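Local coordinates for protein fructosyl amine:oxygen oxidoreductase (Neosartorya fumigata, PDB 4WCT) that probably catalyses the FAD-dependent oxidative deglycation of fructosyl amines (Amadori products), using oxygen as electron acceptor, at residues D56-P59 with V60-I64; G241-L245 with L246-K250; D425-W428 with R429-Q432. All blocks are in the same frame, centred on the assembly; numbering follows the deposited sequence.

Interaction 1 of 3, residues D56-P59 with V60-I64. With FAD (flavin-adenine dinucleotide), chain C.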
ATOM      1  N   ASP A  56      12.826   1.946  13.305  1.00  9.12           N
ATOM      2  CA  ASP A  56      12.909   1.608  11.857  1.00  8.74           C
ATOM      3  C   ASP A  56      14.359   1.540  11.454  1.00  8.59           C
ATOM      4  O   ASP A  56      15.148   2.390  11.861  1.00  9.73           O
ATOM      5  CB  ASP A  56      12.190   2.710  11.029  1.00  8.58           C
ATOM      6  CG  ASP A  56      11.735   2.228   9.641  1.00  9.70           C
ATOM      7  OD1 ASP A  56      12.593   1.913   8.804  1.00 10.20           O
ATOM      8  OD2 ASP A  56      10.514   2.277   9.373  1.00  8.73           O
ATOM      9  N   PRO A  57      14.693   0.669  10.505  1.00  9.16           N
ATOM     10  CA  PRO A  57      16.067   0.653  10.024  1.00  9.14           C
ATOM     11  C   PRO A  57      16.459   1.872   9.209  1.00 11.14           C
ATOM     12  O   PRO A  57      17.654   2.088   8.953  1.00 12.31           O
ATOM     13  CB  PRO A  57      16.110  -0.610   9.128  1.00 10.02           C
ATOM     14  CG  PRO A  57      14.676  -0.889   8.803  1.00 10.45           C
ATOM     15  CD  PRO A  57      13.952  -0.523  10.053  1.00 10.18           C
ATOM     16  N   HIS A  58      15.472   2.647   8.771  1.00 10.57           N
ATOM     17  CA  HIS A  58      15.736   3.799   7.944  1.00 10.91           C
ATOM     18  C   HIS A  58      15.036   5.023   8.510  1.00 10.59           C
ATOM     19  O   HIS A  58      13.908   4.942   8.968  1.00 11.23           O
ATOM     20  CB  HIS A  58      15.189   3.562   6.518  1.00 12.35           C
ATOM     21  CG  HIS A  58      15.719   2.325   5.876  1.00 11.77           C
ATOM     22  ND1 HIS A  58      16.968   2.269   5.308  1.00 16.84           N
ATOM     23  CD2 HIS A  58      15.123   1.142   5.594  1.00 13.42           C
ATOM     24  CE1 HIS A  58      17.167   1.059   4.807  1.00 16.20           C
ATOM     25  NE2 HIS A  58      16.081   0.340   5.014  1.00 14.39           N
ATOM     26  N   PRO A  59      15.631   6.185   8.301  1.00 11.95           N
ATOM     27  CA  PRO A  59      14.923   7.418   8.611  1.00 15.03           C
ATOM     28  C   PRO A  59      13.747   7.683   7.698  1.00 14.45           C
ATOM     29  O   PRO A  59      13.727   7.182   6.570  1.00 12.71           O
ATOM     30  CB  PRO A  59      15.983   8.515   8.428  1.00 20.71           C
ATOM     31  CG  PRO A  59      17.109   7.894   7.711  1.00 22.42           C
ATOM     32  CD  PRO A  59      16.974   6.408   7.746  1.00 16.89           C
ATOM     33  N   VAL A  60      12.716   8.321   8.245  1.00 11.84           N
ATOM     34  CA  VAL A  60      11.503   8.650   7.479  1.00 12.14           C
ATOM     35  C   VAL A  60      11.857   9.719   6.455  1.00 12.47           C
ATOM     36  O   VAL A  60      12.529  10.694   6.798  1.00 12.67           O
ATOM     37  CB  VAL A  60      10.408   9.182   8.413  1.00 12.14           C
ATOM     38  CG1 VAL A  60       9.187   9.693   7.643  1.00 12.66           C
ATOM     39  CG2 VAL A  60      10.025   8.148   9.478  1.00 12.29           C
ATOM     40  N   PRO A  61      11.459   9.546   5.179  1.00 11.51           N
ATOM     41  CA  PRO A  61      10.692   8.437   4.619  1.00 11.77           C
ATOM     42  C   PRO A  61      11.593   7.274   4.244  1.00  9.49           C
ATOM     43  O   PRO A  61      12.618   7.448   3.586  1.00 10.23           O
ATOM     44  CB  PRO A  61      10.072   9.056   3.350  1.00 12.38           C
ATOM     45  CG  PRO A  61      11.058  10.092   2.922  1.00 13.18           C
ATOM     46  CD  PRO A  61      11.784  10.565   4.156  1.00 14.39           C
ATOM     47  N   SER A  62      11.282   6.104   4.764  1.00  9.29           N
ATOM     48  CA  SER A  62      12.118   4.941   4.479  1.00  8.84           C
ATOM     49  C   SER A  62      12.129   4.645   2.979  1.00  8.44           C
ATOM     50  O   SER A  62      11.074   4.540   2.366  1.00  9.81           O
ATOM     51  CB  SER A  62      11.557   3.750   5.224  1.00  9.12           C
ATOM     52  OG  SER A  62      12.224   2.561   4.829  1.00  8.25           O
ATOM     53  N   PRO A  63      13.297   4.346   2.412  1.00  9.19           N
ATOM     54  CA  PRO A  63      13.369   3.946   0.996  1.00  9.44           C
ATOM     55  C   PRO A  63      12.637   2.651   0.688  1.00  9.31           C
ATOM     56  O   PRO A  63      12.233   2.431  -0.463  1.00 10.79           O
ATOM     57  CB  PRO A  63      14.866   3.743   0.764  1.00 11.56           C
ATOM     58  CG  PRO A  63      15.525   4.601   1.803  1.00 17.02           C
ATOM     59  CD  PRO A  63      14.632   4.419   3.015  1.00 11.93           C
ATOM     60  N   ILE A  64      12.446   1.810   1.692  1.00  9.40           N
ATOM     61  CA  ILE A  64      11.661   0.566   1.477  1.00  8.95           C
ATOM     62  C   ILE A  64      10.172   0.614   1.900  1.00  8.38           C
ATOM     63  O   ILE A  64       9.441  -0.370   1.727  1.00 10.00           O
ATOM     64  CB  ILE A  64      12.339  -0.651   2.130  1.00  9.06           C
ATOM     65  CG1 ILE A  64      12.231  -0.585   3.663  1.00  9.14           C
ATOM     66  CG2 ILE A  64      13.758  -0.782   1.636  1.00 10.88           C
ATOM     67  CD1 ILE A  64      12.777  -1.819   4.360  1.00 10.00           C
TER
HETATM   68  PA  FAD C 500       5.279   0.375   4.620  1.00  7.84           P
HETATM   69  O1A FAD C 500       4.689   1.700   4.229  1.00  7.95           O
HETATM   70  O2A FAD C 500       6.079  -0.423   3.638  1.00  8.24           O
HETATM   71  O5B FAD C 500       6.145   0.646   5.902  1.00  7.42           O
HETATM   72  C5B FAD C 500       6.856  -0.435   6.525  1.00  8.02           C
HETATM   73  C4B FAD C 500       7.987   0.167   7.352  1.00  8.76           C
HETATM   74  O4B FAD C 500       8.588  -0.884   8.175  1.00  9.41           O
HETATM   75  C3B FAD C 500       9.109   0.784   6.524  1.00  8.36           C
HETATM   76  O3B FAD C 500       9.359   2.153   6.880  1.00  9.11           O
HETATM   77  C2B FAD C 500      10.319  -0.102   6.836  1.00  8.78           C
HETATM   78  O2B FAD C 500      11.589   0.541   6.749  1.00  9.25           O
HETATM   79  C1B FAD C 500       9.971  -0.633   8.228  1.00  8.19           C
HETATM   80  N9A FAD C 500      10.681  -1.895   8.531  1.00  9.37           N
HETATM   81  C8A FAD C 500      10.971  -2.902   7.688  1.00  9.84           C
HETATM   82  N7A FAD C 500      11.689  -3.859   8.321  1.00  9.02           N
HETATM   83  C5A FAD C 500      11.770  -3.468   9.619  1.00  8.42           C
HETATM   84  C6A FAD C 500      12.443  -3.982  10.806  1.00  8.17           C
HETATM   85  N6A FAD C 500      13.112  -5.147  10.764  1.00  8.62           N
HETATM   86  N1A FAD C 500      12.381  -3.224  11.921  1.00  8.53           N
HETATM   87  C2A FAD C 500      11.705  -2.071  12.003  1.00  9.08           C
HETATM   88  N3A FAD C 500      11.100  -1.523  10.936  1.00  8.95           N
HETATM   89  C4A FAD C 500      11.120  -2.182   9.751  1.00  8.52           C
HETATM   90  N1  FAD C 500      -2.208   1.387  -1.649  1.00  8.32           N
HETATM   91  C2  FAD C 500      -3.256   2.254  -1.873  1.00  8.89           C
HETATM   92  O2  FAD C 500      -4.018   2.476  -0.934  1.00  8.36           O
HETATM   93  N3  FAD C 500      -3.378   2.921  -3.024  1.00  7.47           N
HETATM   94  C4  FAD C 500      -2.573   2.677  -4.080  1.00  7.08           C
HETATM   95  O4  FAD C 500      -2.662   3.270  -5.190  1.00  8.88           O
HETATM   96  C4X FAD C 500      -1.463   1.753  -3.923  1.00  7.48           C
HETATM   97  N5  FAD C 500      -0.615   1.497  -4.955  1.00  9.19           N
HETATM   98  C5X FAD C 500       0.545   0.822  -4.690  1.00  9.76           C
HETATM   99  C6  FAD C 500       1.554   0.732  -5.644  1.00  8.71           C
HETATM  100  C7  FAD C 500       2.673  -0.041  -5.397  1.00  8.32           C
HETATM  101  C7M FAD C 500       3.767  -0.061  -6.403  1.00  8.65           C
HETATM  102  C8  FAD C 500       2.817  -0.707  -4.097  1.00  9.90           C
HETATM  103  C8M FAD C 500       4.015  -1.513  -3.752  1.00  9.29           C
HETATM  104  C9  FAD C 500       1.878  -0.540  -3.110  1.00  8.56           C
HETATM  105  C9A FAD C 500       0.717   0.156  -3.374  1.00  9.08           C
HETATM  106  N10 FAD C 500      -0.286   0.249  -2.405  1.00  7.40           N
HETATM  107  C10 FAD C 500      -1.345   1.130  -2.631  1.00  7.50           C
HETATM  108  C1' FAD C 500      -0.261  -0.420  -1.112  1.00  7.28           C
HETATM  109  C2' FAD C 500       0.286   0.459   0.002  1.00  6.77           C
HETATM  110  O2' FAD C 500       1.486   1.046  -0.483  1.00  7.83           O
HETATM  111  C3' FAD C 500       0.562  -0.422   1.227  1.00  6.94           C
HETATM  112  O3' FAD C 500      -0.571  -1.264   1.489  1.00  7.61           O
HETATM  113  C4' FAD C 500       0.896   0.416   2.465  1.00  7.18           C
HETATM  114  O4' FAD C 500       1.811   1.451   2.108  1.00  8.43           O
HETATM  115  C5' FAD C 500       1.551  -0.503   3.487  1.00  7.16           C
HETATM  116  O5' FAD C 500       1.826   0.252   4.667  1.00  7.03           O
HETATM  117  P   FAD C 500       2.726  -0.400   5.829  1.00  7.80           P
HETATM  118  O1P FAD C 500       2.885   0.639   6.915  1.00  8.31           O
HETATM  119  O2P FAD C 500       2.134  -1.755   6.132  1.00  7.92           O
HETATM  120  O3P FAD C 500       4.142  -0.625   5.107  1.00  6.52           O
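The imidazole of H58 meets S62, P63 and I64 across this turn: P57 CB lies over one of its faces, 4.0 Å above the plane and offset toward the rim, while the ribose hydroxyl O2B of FAD stands in plane at its edge. S62 OG, P63 CD and I64 CG1 approach the ring obliquely, S62 OG coming to 3.3 Å from H58 CD2. This is the loop that leaves strand 52-56 of the Rossmann-type FAD-binding fold, where an acid at the end of the second strand classically grips the adenosine ribose. The carboxylate of D56 does so here with both oxygens: FAD O2B donates to D56 OD1 at 2.7 Å and FAD O3B to D56 OD2 at 2.8 Å. D56 OD1 also accepts the backbone N of H58, which reaches it on the anti side, 19° out of the carboxylate plane; this Asx turn helps, with the ribose hydroxyls, to fix the carboxylate's rotation. D56 OD2 has a second donor in A33 N, from what appears to be the GxGxxG turn. With OG anti to the backbone N (chi1 172°), S62, six residues on, reaches the ribose and closes an ST turn by accepting I64 N. The loop bends between D56 and S62 through P59 and a cis peptide before P61, whose ring packs on helix 181-194. I64 lays CG1 and CD1 against the ribose, and P57 CD sits 3.1 Å from FAD N3A, in the adenine. S62 OG donates to FAD O2B at 2.9 Å, adding to the grip of D56 on this hydroxyl.

Interaction 2 of 3, residues G241-L245 with L246-K250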
ATOM      1  N   GLY A 241       8.314  -6.463   5.607  1.00  9.10           N
ATOM      2  CA  GLY A 241       9.388  -6.901   6.495  1.00 10.48           C
ATOM      3  C   GLY A 241       8.879  -7.578   7.761  1.00  9.26           C
ATOM      4  O   GLY A 241       9.650  -8.299   8.451  1.00 11.56           O
ATOM      5  N   SER A 242       7.632  -7.328   8.118  1.00  9.21           N
ATOM      6  CA  SER A 242       7.005  -7.923   9.318  1.00  9.34           C
ATOM      7  C   SER A 242       7.098  -9.444   9.310  1.00  9.02           C
ATOM      8  O   SER A 242       7.118 -10.079  10.362  1.00  9.75           O
ATOM      9  CB  SER A 242       5.540  -7.537   9.435  1.00  9.92           C
ATOM     10  OG  SER A 242       5.425  -6.119   9.450  1.00  9.77           O
ATOM     11  N   ASP A 243       7.032 -10.012   8.113  1.00  8.24           N
ATOM     12  CA  ASP A 243       6.937 -11.450   7.966  1.00  9.43           C
ATOM     13  C   ASP A 243       8.145 -12.189   8.485  1.00 11.52           C
ATOM     14  O   ASP A 243       8.074 -13.405   8.664  1.00 12.35           O
ATOM     15  CB  ASP A 243       6.724 -11.762   6.459  1.00 10.58           C
ATOM     16  CG  ASP A 243       6.234 -13.171   6.194  1.00 11.34           C
ATOM     17  OD1 ASP A 243       5.343 -13.665   6.925  1.00 11.62           O
ATOM     18  OD2 ASP A 243       6.702 -13.744   5.158  1.00 12.51           O
ATOM     19  N   SER A 244       9.284 -11.503   8.617  1.00 11.99           N
ATOM     20  CA  SER A 244      10.504 -12.120   9.134  1.00 13.09           C
ATOM     21  C   SER A 244      10.632 -12.042  10.664  1.00 13.82           C
ATOM     22  O   SER A 244      11.493 -12.722  11.250  1.00 16.18           O
ATOM     23  CB  SER A 244      11.729 -11.489   8.472  1.00 15.97           C
ATOM     24  OG  SER A 244      11.928 -10.187   8.985  1.00 21.16           O
ATOM     25  N   LEU A 245       9.718 -11.328  11.323  1.00 11.10           N
ATOM     26  CA  LEU A 245       9.847 -11.021  12.750  1.00 11.25           C
ATOM     27  C   LEU A 245       8.878 -11.790  13.621  1.00 13.16           C
ATOM     28  O   LEU A 245       8.988 -11.776  14.839  1.00 14.73           O
ATOM     29  CB  LEU A 245       9.645  -9.518  12.990  1.00 12.83           C
ATOM     30  CG  LEU A 245      10.706  -8.635  12.361  1.00 14.18           C
ATOM     31  CD1 LEU A 245      10.353  -7.192  12.633  1.00 15.22           C
ATOM     32  CD2 LEU A 245      12.093  -8.943  12.909  1.00 15.08           C
ATOM     33  N   LEU A 246       7.916 -12.450  12.996  1.00 11.79           N
ATOM     34  CA  LEU A 246       6.918 -13.248  13.690  1.00 11.70           C
ATOM     35  C   LEU A 246       6.519 -14.368  12.747  1.00 13.36           C
ATOM     36  O   LEU A 246       6.460 -14.154  11.542  1.00 12.27           O
ATOM     37  CB  LEU A 246       5.706 -12.393  14.033  1.00 10.71           C
ATOM     38  CG  LEU A 246       4.518 -13.067  14.700  1.00 13.07           C
ATOM     39  CD1 LEU A 246       4.861 -13.307  16.168  1.00 13.14           C
ATOM     40  CD2 LEU A 246       3.265 -12.217  14.564  1.00 13.38           C
ATOM     41  N   ASP A 247       6.140 -15.517  13.295  1.00 11.78           N
ATOM     42  CA  ASP A 247       5.508 -16.554  12.504  1.00 12.73           C
ATOM     43  C   ASP A 247       4.027 -16.261  12.279  1.00 12.13           C
ATOM     44  O   ASP A 247       3.211 -16.391  13.177  1.00 12.08           O
ATOM     45  CB  ASP A 247       5.687 -17.933  13.158  1.00 14.30           C
ATOM     46  CG  ASP A 247       5.156 -19.070  12.297  1.00 17.98           C
ATOM     47  OD1 ASP A 247       4.645 -18.832  11.172  1.00 13.66           O
ATOM     48  OD2 ASP A 247       5.178 -20.226  12.800  1.00 19.28           O
ATOM     49  N   PHE A 248       3.722 -15.691  11.111  1.00 11.00           N
ATOM     50  CA  PHE A 248       2.365 -15.335  10.774  1.00 10.29           C
ATOM     51  C   PHE A 248       1.552 -16.515  10.256  1.00 10.69           C
ATOM     52  O   PHE A 248       0.383 -16.345   9.858  1.00 10.61           O
ATOM     53  CB  PHE A 248       2.381 -14.211   9.735  1.00 10.10           C
ATOM     54  CG  PHE A 248       2.522 -12.845  10.322  1.00  9.02           C
ATOM     55  CD1 PHE A 248       1.413 -12.179  10.784  1.00  9.61           C
ATOM     56  CD2 PHE A 248       3.761 -12.248  10.443  1.00  8.66           C
ATOM     57  CE1 PHE A 248       1.517 -10.912  11.316  1.00 11.37           C
ATOM     58  CE2 PHE A 248       3.874 -10.985  10.992  1.00 10.26           C
ATOM     59  CZ  PHE A 248       2.743 -10.325  11.421  1.00 10.88           C
ATOM     60  N   LYS A 249       2.129 -17.720  10.287  0.50  9.95           N
ATOM     61  CA  LYS A 249       1.372 -18.938   9.946  0.50 11.08           C
ATOM     62  C   LYS A 249       0.805 -18.827   8.532  0.50 10.46           C
ATOM     63  O   LYS A 249      -0.351 -19.166   8.276  0.50 11.74           O
ATOM     64  CB  LYS A 249       0.259 -19.175  10.970  0.50 12.17           C
ATOM     65  CG  LYS A 249       0.784 -19.278  12.393  0.50 13.07           C
ATOM     66  CD  LYS A 249       1.745 -20.446  12.543  0.50 13.88           C
ATOM     67  CE  LYS A 249       2.111 -20.687  14.000  0.50 16.99           C
ATOM     68  NZ  LYS A 249       3.344 -21.504  14.159  0.50 21.03           N
ATOM     69  N   LYS A 250       1.628 -18.287   7.636  1.00 10.12           N
ATOM     70  CA  LYS A 250       1.292 -18.118   6.218  1.00 10.90           C
ATOM     71  C   LYS A 250       0.259 -17.042   5.894  1.00  9.91           C
ATOM     72  O   LYS A 250      -0.096 -16.882   4.731  1.00 10.63           O
ATOM     73  CB  LYS A 250       0.922 -19.439   5.542  1.00 10.60           C
ATOM     74  CG  LYS A 250       2.001 -20.490   5.697  1.00 11.29           C
ATOM     75  CD  LYS A 250       1.604 -21.757   4.940  1.00 14.13           C
ATOM     76  CE  LYS A 250       2.597 -22.878   5.175  1.00 15.82           C
ATOM     77  NZ  LYS A 250       2.208 -24.092   4.392  1.00 17.41           N
TER
HETATM   78  O   HOH W   1       5.799 -15.354   8.990  1.00 10.52           O
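The ring edge of F248 is turned to the backbone of S242, whose carbonyl O lies in the ring plane 3.4 Å from F248 CE2, bringing a carbonyl oxygen to the ring's weakly positive C-H edge. S242 CB adds a looser touch on the same atom. D243 crosses the phenyl group obliquely, carboxylate and ring planes 41° apart, and its OD1 stays 4.1 Å from F248 CD2. L246 CD2 packs over one face of the ring, 3.7 Å above the plane and offset toward the rim. A water stands at the ring edge and ties the two halves together: it accepts from F248 N and lies within hydrogen-bonding distance of D243 OD1 (2.7 Å) and L246 O. CG anti to the backbone N (chi1 -164°) brings the D243 carboxylate to it, though CB points away. Residues 242-244 form a helix-like turn after strand 233-236 of the FAD-binding sheet, with bonds from S244 N to G241 O and L245 N to S242 O, after which L246 and D247 run extended. L246 N is buried with no hydrogen-bonding partner. Further out, D247 OD1 accepts K249 N in an Asx turn, D247 OD2 pairs with K249 NZ in a 2.6 Å salt bridge, and R314 forms a second with D247. S242 OG is held by G239 O. L246 and F248 reach strand 379-383, and both rest on L236, as does L245, which also touches FAD.

Interaction 3 of 3, residues D425-W428 with R429-Q432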
ATOM      1  N   ASP A 425      -2.016 -24.513   4.036  1.00 17.58           N
ATOM      2  CA  ASP A 425      -1.659 -24.900   2.661  1.00 17.24           C
ATOM      3  C   ASP A 425      -1.876 -23.777   1.649  1.00 14.84           C
ATOM      4  O   ASP A 425      -2.262 -24.018   0.501  1.00 13.82           O
ATOM      5  CB  ASP A 425      -2.412 -26.147   2.187  1.00 18.33           C
ATOM      6  CG  ASP A 425      -2.221 -27.328   3.119  1.00 23.82           C
ATOM      7  OD1 ASP A 425      -1.122 -27.459   3.684  1.00 24.82           O
ATOM      8  OD2 ASP A 425      -3.201 -28.058   3.360  1.00 27.75           O
ATOM      9  N   ARG A 426      -1.610 -22.544   2.074  1.00 14.42           N
ATOM     10  CA  ARG A 426      -1.734 -21.425   1.153  1.00 12.52           C
ATOM     11  C   ARG A 426      -1.004 -21.700  -0.171  1.00 11.81           C
ATOM     12  O   ARG A 426       0.167 -22.108  -0.195  1.00 12.13           O
ATOM     13  CB  ARG A 426      -1.125 -20.195   1.800  1.00  9.51           C
ATOM     14  CG  ARG A 426      -1.280 -18.949   0.950  1.00 10.00           C
ATOM     15  CD  ARG A 426      -1.215 -17.701   1.778  1.00  9.53           C
ATOM     16  NE  ARG A 426      -1.333 -16.504   0.957  1.00  8.88           N
ATOM     17  CZ  ARG A 426      -1.344 -15.270   1.431  1.00  9.89           C
ATOM     18  NH1 ARG A 426      -1.023 -15.041   2.690  1.00 10.32           N
ATOM     19  NH2 ARG A 426      -1.530 -14.253   0.606  1.00  8.87           N
ATOM     20  N   ASP A 427      -1.660 -21.359  -1.277  1.00 12.01           N
ATOM     21  CA  ASP A 427      -1.029 -21.329  -2.589  1.00 13.34           C
ATOM     22  C   ASP A 427      -0.414 -19.975  -2.853  1.00 11.16           C
ATOM     23  O   ASP A 427      -1.146 -18.987  -3.074  1.00 10.93           O
ATOM     24  CB  ASP A 427      -2.077 -21.573  -3.665  1.00 13.37           C
ATOM     25  CG  ASP A 427      -1.503 -21.560  -5.061  1.00 16.54           C
ATOM     26  OD1 ASP A 427      -0.277 -21.486  -5.245  1.00 13.53           O
ATOM     27  OD2 ASP A 427      -2.310 -21.753  -5.991  1.00 25.19           O
ATOM     28  N   TRP A 428       0.910 -19.904  -2.747  1.00 12.12           N
ATOM     29  CA  TRP A 428       1.596 -18.630  -2.882  1.00 10.72           C
ATOM     30  C   TRP A 428       1.437 -18.032  -4.266  1.00 11.18           C
ATOM     31  O   TRP A 428       1.781 -16.872  -4.463  1.00 11.12           O
ATOM     32  CB  TRP A 428       3.083 -18.755  -2.581  1.00 12.77           C
ATOM     33  CG  TRP A 428       3.397 -19.191  -1.185  1.00 13.45           C
ATOM     34  CD1 TRP A 428       4.044 -20.342  -0.820  1.00 14.93           C
ATOM     35  CD2 TRP A 428       3.032 -18.530   0.036  1.00 10.49           C
ATOM     36  NE1 TRP A 428       4.121 -20.426   0.544  1.00 16.88           N
ATOM     37  CE2 TRP A 428       3.528 -19.317   1.095  1.00 12.48           C
ATOM     38  CE3 TRP A 428       2.455 -17.296   0.330  1.00 10.85           C
ATOM     39  CZ2 TRP A 428       3.389 -18.945   2.430  1.00 12.33           C
ATOM     40  CZ3 TRP A 428       2.294 -16.933   1.651  1.00 10.56           C
ATOM     41  CH2 TRP A 428       2.831 -17.723   2.686  1.00 11.72           C
ATOM     42  N   ARG A 429       1.137 -18.873  -5.258  1.00  9.76           N
ATOM     43  CA  ARG A 429       1.025 -18.419  -6.629  1.00 11.07           C
ATOM     44  C   ARG A 429      -0.399 -18.050  -7.050  1.00 12.23           C
ATOM     45  O   ARG A 429      -0.643 -17.752  -8.210  1.00 11.05           O
ATOM     46  CB  ARG A 429       1.672 -19.447  -7.586  1.00 13.14           C
ATOM     47  CG  ARG A 429       3.190 -19.500  -7.421  1.00 14.51           C
ATOM     48  CD  ARG A 429       3.877 -20.512  -8.328  1.00 17.44           C
ATOM     49  NE  ARG A 429       5.330 -20.396  -8.166  1.00 21.89           N
ATOM     50  CZ  ARG A 429       5.964 -20.785  -7.070  1.00 20.90           C
ATOM     51  NH1 ARG A 429       5.271 -21.295  -6.067  1.00 22.53           N
ATOM     52  NH2 ARG A 429       7.297 -20.799  -7.023  1.00 19.20           N
ATOM     53  N   ALA A 430      -1.328 -18.001  -6.088  1.00  9.69           N
ATOM     54  CA  ALA A 430      -2.666 -17.508  -6.342  1.00 10.46           C
ATOM     55  C   ALA A 430      -2.633 -16.063  -6.792  1.00  9.79           C
ATOM     56  O   ALA A 430      -1.863 -15.253  -6.270  1.00 11.50           O
ATOM     57  CB  ALA A 430      -3.505 -17.644  -5.088  1.00 11.50           C
ATOM     58  N   THR A 431      -3.401 -15.734  -7.830  1.00 10.48           N
ATOM     59  CA  THR A 431      -3.326 -14.378  -8.363  1.00  9.84           C
ATOM     60  C   THR A 431      -4.195 -13.354  -7.612  1.00  9.72           C
ATOM     61  O   THR A 431      -4.068 -12.161  -7.847  1.00  8.05           O
ATOM     62  CB  THR A 431      -3.652 -14.349  -9.864  1.00 10.94           C
ATOM     63  OG1 THR A 431      -4.906 -15.003 -10.090  1.00 11.84           O
ATOM     64  CG2 THR A 431      -2.565 -15.017 -10.655  1.00 13.12           C
ATOM     65  N   GLN A 432      -5.044 -13.827  -6.704  1.00  8.31           N
ATOM     66  CA  GLN A 432      -5.712 -12.970  -5.706  1.00  8.99           C
ATOM     67  C   GLN A 432      -6.390 -11.739  -6.302  1.00  9.13           C
ATOM     68  O   GLN A 432      -6.229 -10.588  -5.836  1.00 10.23           O
ATOM     69  CB  GLN A 432      -4.706 -12.633  -4.578  1.00 10.03           C
ATOM     70  CG  GLN A 432      -4.219 -13.916  -3.882  1.00 10.52           C
ATOM     71  CD  GLN A 432      -3.651 -13.696  -2.473  1.00  9.82           C
ATOM     72  OE1 GLN A 432      -2.535 -14.131  -2.143  1.00  9.46           O
ATOM     73  NE2 GLN A 432      -4.432 -13.050  -1.634  1.00 10.60           N
TER
HETATM   74  O   HOH W   2      -1.281 -16.561  -1.892  1.00 13.76           O
HETATM   75  O   HOH W   3       2.486 -22.330  -5.604  1.00 27.62           O
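R426 and Q432, and D427 and R429, are joined by direct side-chain hydrogen bonds. R426 NH2 donates to Q432 OE1 at 2.9 Å, the oxygen lying in the guanidinium plane and the donor in the amide's carbonyl plane on a lone pair, although the two flat groups are 59° apart. An extended chain, with CG anti to the backbone N (chi1 -176°), carries the guanidinium there. D427 OD1 takes R429 N at 3.0 Å from above the carboxylate plane. In the backbone, A430 N donates to D427 O at 3.2 Å, closing a type I beta turn from D427 to A430. Water provides the remaining bridges: one molecule accepts from R426 NE and donates to both D427 O and Q432 OE1, so that Q432 OE1 is gripped twice. A second links D427 OD1 with R429 NH1, whose stronger partner is E318 in a salt bridge. In packing, R426 CG lies over one face of the W428 indole. The turn lies within the long loop between helix 410-413 and strand 442-443; R426 and Q432 pack on R253 of strand 253-263, R253 NH1 is hydrogen-bonded to W428 O and A430 O, and R429 touches F308 of strand 295-310.

The three loop contacts follow one another along the chain, and their relation to the cofactor weakens in that order. Interaction 1 binds the adenosine end of FAD directly. Interaction 2, its nearest atoms about 6 Å from those of interaction 1, reaches FAD through L245, whose side chain is about 4 Å away. Interaction 3 is more remote: the side chain of Q432 is about 13 Å from FAD, and the nearest atoms of interactions 1 and 3 are about 18 Å apart. Interactions 2 and 3, with centres 17 Å apart, do touch: K250 O lies 2.9 Å from R426 NH1, a probable hydrogen bond, and packs against W428 CH2. This joins the loop before strand 253-263 to the C-terminal region.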